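Local coordinates for hypothetical zinc-type alcohol dehydrogenase-like protein in PRE5-FET4 intergenic region (Saccharomyces cerevisiae, PDB 1PIW) that reduces a broad range of aromatic and aliphatic aldehydes to alcohols with NADPH, as a zinc-dependent medium-chain alcohol dehydrogenase, at residues Met60-His68 and Phe117-Tyr125. Numbering follows the deposited sequence.
With ZN (zinc ion), chain D.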
ATOM      1  N   MET A  60      20.272   8.370 -23.255  1.00 46.85           N
ATOM      2  CA  MET A  60      19.575   7.622 -24.297  1.00 45.96           C
ATOM      3  C   MET A  60      20.295   7.698 -25.640  1.00 45.40           C
ATOM      4  O   MET A  60      20.752   8.758 -26.041  1.00 47.11           O
ATOM      5  CB  MET A  60      18.173   8.188 -24.491  1.00 46.03           C
ATOM      6  CG  MET A  60      17.341   8.246 -23.247  1.00 45.03           C
ATOM      7  SD  MET A  60      17.027   6.596 -22.702  1.00 42.94           S
ATOM      8  CE  MET A  60      17.354   6.718 -20.912  1.00 43.70           C
ATOM      9  N   LYS A  61      20.368   6.579 -26.346  1.00 43.98           N
ATOM     10  CA  LYS A  61      21.012   6.545 -27.648  1.00 43.20           C
ATOM     11  C   LYS A  61      20.305   7.518 -28.588  1.00 42.59           C
ATOM     12  O   LYS A  61      19.078   7.549 -28.639  1.00 43.52           O
ATOM     13  CB  LYS A  61      20.939   5.123 -28.206  1.00 45.19           C
ATOM     14  CG  LYS A  61      21.334   4.973 -29.665  1.00 46.14           C
ATOM     15  CD  LYS A  61      21.267   3.509 -30.071  1.00 47.67           C
ATOM     16  CE  LYS A  61      21.524   3.311 -31.563  1.00 49.41           C
ATOM     17  NZ  LYS A  61      21.469   1.864 -31.927  1.00 47.64           N
ATOM     18  N   MET A  62      21.076   8.313 -29.327  1.00 41.55           N
ATOM     19  CA  MET A  62      20.513   9.286 -30.271  1.00 39.07           C
ATOM     20  C   MET A  62      20.758   8.820 -31.702  1.00 38.40           C
ATOM     21  O   MET A  62      21.678   8.060 -31.958  1.00 38.59           O
ATOM     22  CB  MET A  62      21.162  10.654 -30.070  1.00 35.97           C
ATOM     23  CG  MET A  62      20.206  11.758 -29.683  1.00 33.76           C
ATOM     24  SD  MET A  62      19.440  11.457 -28.105  1.00 30.75           S
ATOM     25  CE  MET A  62      20.376  12.428 -27.021  1.00 35.65           C
ATOM     26  N   PRO A  63      19.920   9.243 -32.652  1.00 38.74           N
ATOM     27  CA  PRO A  63      18.756  10.121 -32.508  1.00 39.75           C
ATOM     28  C   PRO A  63      17.649   9.401 -31.739  1.00 39.62           C
ATOM     29  O   PRO A  63      17.740   8.206 -31.450  1.00 40.58           O
ATOM     30  CB  PRO A  63      18.332  10.396 -33.958  1.00 40.92           C
ATOM     31  CG  PRO A  63      19.555  10.083 -34.770  1.00 40.67           C
ATOM     32  CD  PRO A  63      20.129   8.887 -34.064  1.00 39.66           C
ATOM     33  N   LEU A  64      16.589  10.127 -31.430  1.00 37.91           N
ATOM     34  CA  LEU A  64      15.499   9.530 -30.707  1.00 36.33           C
ATOM     35  C   LEU A  64      14.159  10.159 -31.011  1.00 36.34           C
ATOM     36  O   LEU A  64      13.960  11.354 -30.818  1.00 36.88           O
ATOM     37  CB  LEU A  64      15.760   9.621 -29.209  1.00 34.55           C
ATOM     38  CG  LEU A  64      14.609   9.115 -28.337  1.00 34.82           C
ATOM     39  CD1 LEU A  64      14.277   7.678 -28.697  1.00 32.42           C
ATOM     40  CD2 LEU A  64      14.990   9.232 -26.873  1.00 34.47           C
ATOM     41  N   VAL A  65      13.238   9.356 -31.509  1.00 35.71           N
ATOM     42  CA  VAL A  65      11.913   9.869 -31.756  1.00 37.49           C
ATOM     43  C   VAL A  65      11.094   9.548 -30.496  1.00 39.59           C
ATOM     44  O   VAL A  65      11.070   8.421 -30.017  1.00 40.61           O
ATOM     45  CB  VAL A  65      11.292   9.225 -32.985  1.00 36.07           C
ATOM     46  CG1 VAL A  65       9.845   9.693 -33.140  1.00 34.09           C
ATOM     47  CG2 VAL A  65      12.118   9.581 -34.205  1.00 33.34           C
ATOM     48  N   VAL A  66      10.431  10.554 -29.951  1.00 40.95           N
ATOM     49  CA  VAL A  66       9.665  10.374 -28.737  1.00 41.32           C
ATOM     50  C   VAL A  66       8.167  10.503 -29.014  1.00 41.87           C
ATOM     51  O   VAL A  66       7.755  10.629 -30.167  1.00 43.22           O
ATOM     52  CB  VAL A  66      10.163  11.405 -27.713  1.00 41.43           C
ATOM     53  CG1 VAL A  66       9.411  11.320 -26.430  1.00 44.43           C
ATOM     54  CG2 VAL A  66      11.613  11.145 -27.449  1.00 41.60           C
ATOM     55  N   GLY A  67       7.350  10.455 -27.969  1.00 40.60           N
ATOM     56  CA  GLY A  67       5.918  10.564 -28.149  1.00 39.43           C
ATOM     57  C   GLY A  67       5.339   9.176 -28.120  1.00 39.04           C
ATOM     58  O   GLY A  67       5.782   8.326 -28.888  1.00 39.82           O
ATOM     59  N   HIS A  68       4.365   8.936 -27.241  1.00 37.48           N
ATOM     60  CA  HIS A  68       3.776   7.616 -27.135  1.00 35.79           C
ATOM     61  C   HIS A  68       2.289   7.616 -26.778  1.00 36.90           C
ATOM     62  O   HIS A  68       1.812   6.844 -25.940  1.00 37.13           O
ATOM     63  CB  HIS A  68       4.588   6.759 -26.152  1.00 35.84           C
ATOM     64  CG  HIS A  68       4.634   7.294 -24.750  1.00 38.06           C
ATOM     65  ND1 HIS A  68       5.492   6.790 -23.794  1.00 36.99           N
ATOM     66  CD2 HIS A  68       3.905   8.256 -24.130  1.00 38.64           C
ATOM     67  CE1 HIS A  68       5.286   7.417 -22.648  1.00 36.37           C
ATOM     68  NE2 HIS A  68       4.329   8.309 -22.824  1.00 35.17           N
ATOM     69  N   PHE A 117       8.892  -6.615 -20.753  1.00 38.92           N
ATOM     70  CA  PHE A 117       8.229  -5.349 -21.048  1.00 36.87           C
ATOM     71  C   PHE A 117       9.069  -4.461 -21.948  1.00 35.18           C
ATOM     72  O   PHE A 117      10.290  -4.420 -21.813  1.00 35.82           O
ATOM     73  CB  PHE A 117       7.939  -4.610 -19.732  1.00 36.18           C
ATOM     74  CG  PHE A 117       7.512  -3.173 -19.914  1.00 33.82           C
ATOM     75  CD1 PHE A 117       6.173  -2.834 -19.976  1.00 31.23           C
ATOM     76  CD2 PHE A 117       8.463  -2.159 -20.006  1.00 32.82           C
ATOM     77  CE1 PHE A 117       5.788  -1.517 -20.120  1.00 30.11           C
ATOM     78  CE2 PHE A 117       8.083  -0.838 -20.149  1.00 30.87           C
ATOM     79  CZ  PHE A 117       6.742  -0.518 -20.206  1.00 30.37           C
ATOM     80  N   VAL A 118       8.409  -3.743 -22.856  1.00 32.86           N
ATOM     81  CA  VAL A 118       9.114  -2.836 -23.765  1.00 32.78           C
ATOM     82  C   VAL A 118       8.348  -1.543 -24.039  1.00 31.33           C
ATOM     83  O   VAL A 118       7.224  -1.558 -24.534  1.00 29.08           O
ATOM     84  CB  VAL A 118       9.418  -3.492 -25.116  1.00 31.22           C
ATOM     85  CG1 VAL A 118      10.314  -2.589 -25.923  1.00 30.15           C
ATOM     86  CG2 VAL A 118      10.079  -4.814 -24.900  1.00 33.63           C
ATOM     87  N   THR A 119       8.979  -0.418 -23.742  1.00 29.85           N
ATOM     88  CA  THR A 119       8.318   0.842 -23.943  1.00 31.07           C
ATOM     89  C   THR A 119       8.426   1.324 -25.383  1.00 31.08           C
ATOM     90  O   THR A 119       9.392   1.034 -26.077  1.00 32.30           O
ATOM     91  CB  THR A 119       8.868   1.881 -22.965  1.00 32.18           C
ATOM     92  OG1 THR A 119       8.300   3.169 -23.248  1.00 35.12           O
ATOM     93  CG2 THR A 119      10.382   1.934 -23.065  1.00 34.50           C
ATOM     94  N   THR A 120       7.402   2.055 -25.814  1.00 31.71           N
ATOM     95  CA  THR A 120       7.282   2.602 -27.159  1.00 32.18           C
ATOM     96  C   THR A 120       8.530   3.198 -27.774  1.00 33.65           C
ATOM     97  O   THR A 120       8.758   3.024 -28.968  1.00 34.74           O
ATOM     98  CB  THR A 120       6.167   3.648 -27.202  1.00 31.59           C
ATOM     99  OG1 THR A 120       4.909   2.993 -26.981  1.00 29.84           O
ATOM    100  CG2 THR A 120       6.158   4.385 -28.541  1.00 28.18           C
ATOM    101  N   TYR A 121       9.318   3.916 -26.981  1.00 35.64           N
ATOM    102  CA  TYR A 121      10.561   4.511 -27.475  1.00 36.95           C
ATOM    103  C   TYR A 121      11.665   4.451 -26.432  1.00 38.69           C
ATOM    104  O   TYR A 121      11.401   4.320 -25.240  1.00 39.63           O
ATOM    105  CB  TYR A 121      10.346   5.970 -27.899  1.00 35.40           C
ATOM    106  CG  TYR A 121       9.769   6.881 -26.826  1.00 35.86           C
ATOM    107  CD1 TYR A 121       8.419   7.256 -26.851  1.00 36.55           C
ATOM    108  CD2 TYR A 121      10.562   7.363 -25.789  1.00 32.70           C
ATOM    109  CE1 TYR A 121       7.877   8.082 -25.869  1.00 32.74           C
ATOM    110  CE2 TYR A 121      10.028   8.190 -24.802  1.00 31.89           C
ATOM    111  CZ  TYR A 121       8.685   8.543 -24.847  1.00 32.70           C
ATOM    112  OH  TYR A 121       8.151   9.340 -23.855  1.00 30.44           O
ATOM    113  N   SER A 122      12.906   4.520 -26.892  1.00 40.95           N
ATOM    114  CA  SER A 122      14.066   4.518 -26.001  1.00 43.76           C
ATOM    115  C   SER A 122      14.412   3.229 -25.303  1.00 43.83           C
ATOM    116  O   SER A 122      15.054   3.261 -24.251  1.00 44.75           O
ATOM    117  CB  SER A 122      13.908   5.589 -24.928  1.00 45.18           C
ATOM    118  OG  SER A 122      14.007   6.876 -25.505  1.00 51.44           O
ATOM    119  N   GLN A 123      13.976   2.103 -25.855  1.00 43.60           N
ATOM    120  CA  GLN A 123      14.289   0.807 -25.266  1.00 41.00           C
ATOM    121  C   GLN A 123      14.663  -0.135 -26.381  1.00 40.82           C
ATOM    122  O   GLN A 123      14.093  -0.087 -27.477  1.00 39.28           O
ATOM    123  CB  GLN A 123      13.099   0.213 -24.491  1.00 39.67           C
ATOM    124  CG  GLN A 123      13.500  -0.970 -23.585  1.00 38.85           C
ATOM    125  CD  GLN A 123      12.362  -1.515 -22.714  1.00 36.82           C
ATOM    126  OE1 GLN A 123      11.496  -0.772 -22.264  1.00 38.65           O
ATOM    127  NE2 GLN A 123      12.384  -2.814 -22.461  1.00 33.27           N
ATOM    128  N   PRO A 124      15.667  -0.977 -26.140  1.00 41.09           N
ATOM    129  CA  PRO A 124      16.038  -1.907 -27.203  1.00 40.92           C
ATOM    130  C   PRO A 124      15.198  -3.184 -27.045  1.00 41.26           C
ATOM    131  O   PRO A 124      14.865  -3.587 -25.928  1.00 37.89           O
ATOM    132  CB  PRO A 124      17.519  -2.134 -26.946  1.00 39.61           C
ATOM    133  CG  PRO A 124      17.600  -2.071 -25.448  1.00 37.89           C
ATOM    134  CD  PRO A 124      16.721  -0.894 -25.111  1.00 38.98           C
ATOM    135  N   TYR A 125      14.817  -3.789 -28.163  1.00 42.82           N
ATOM    136  CA  TYR A 125      14.051  -5.021 -28.104  1.00 44.34           C
ATOM    137  C   TYR A 125      15.092  -6.102 -27.910  1.00 46.16           C
ATOM    138  O   TYR A 125      16.271  -5.807 -27.720  1.00 46.41           O
ATOM    139  CB  TYR A 125      13.333  -5.294 -29.420  1.00 43.27           C
ATOM    140  CG  TYR A 125      12.091  -4.485 -29.678  1.00 40.46           C
ATOM    141  CD1 TYR A 125      12.159  -3.226 -30.266  1.00 38.41           C
ATOM    142  CD2 TYR A 125      10.840  -5.016 -29.410  1.00 38.94           C
ATOM    143  CE1 TYR A 125      11.010  -2.534 -30.587  1.00 37.21           C
ATOM    144  CE2 TYR A 125       9.693  -4.331 -29.727  1.00 37.62           C
ATOM    145  CZ  TYR A 125       9.782  -3.100 -30.318  1.00 37.13           C
ATOM    146  OH  TYR A 125       8.627  -2.463 -30.678  1.00 40.52           O
TER
HETATM  147 ZN    ZN D1502       3.479   8.499 -20.747  1.00 32.26          ZN
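At the catalytic zinc site, the zinc ligand H68 rests against the side chain of Y121, with T120 beside it. NE2 of H68 binds the zinc at 2.2 Å, and C46 and C163 complete the protein ligands. The other ring nitrogen of H68, ND1, lies 3.4 Å from CE1 of Y121; the two rings meet obliquely, their planes at 32°, and the tyrosine OH sits over one face of the imidazole near its rim. In both residues CG stands between backbone N and carbonyl carbon (chi1 61° in H68, 56° in Y121), which brings imidazole and phenol together. CG1 of V66 lies over one face of the phenol ring, offset toward its rim, in a CH-pi contact 3.7 Å from the centroid. The backbone of V65 and G67 adds to the bed of the tyrosine, V65 O lying 3.3 Å from Y121 CB. D49 of helix 47-53 receives weak hydrogen bonds from Y121 OH and G67 N. T120 packs its CB 3.6 Å from CB of H68, while its OG1 hydrogen-bonds mainly to the carbonyl O of G94. Loops of the GroES-like domain thus back the histidine of the Cys-His-Cys catalytic zinc site of medium-chain alcohol dehydrogenases.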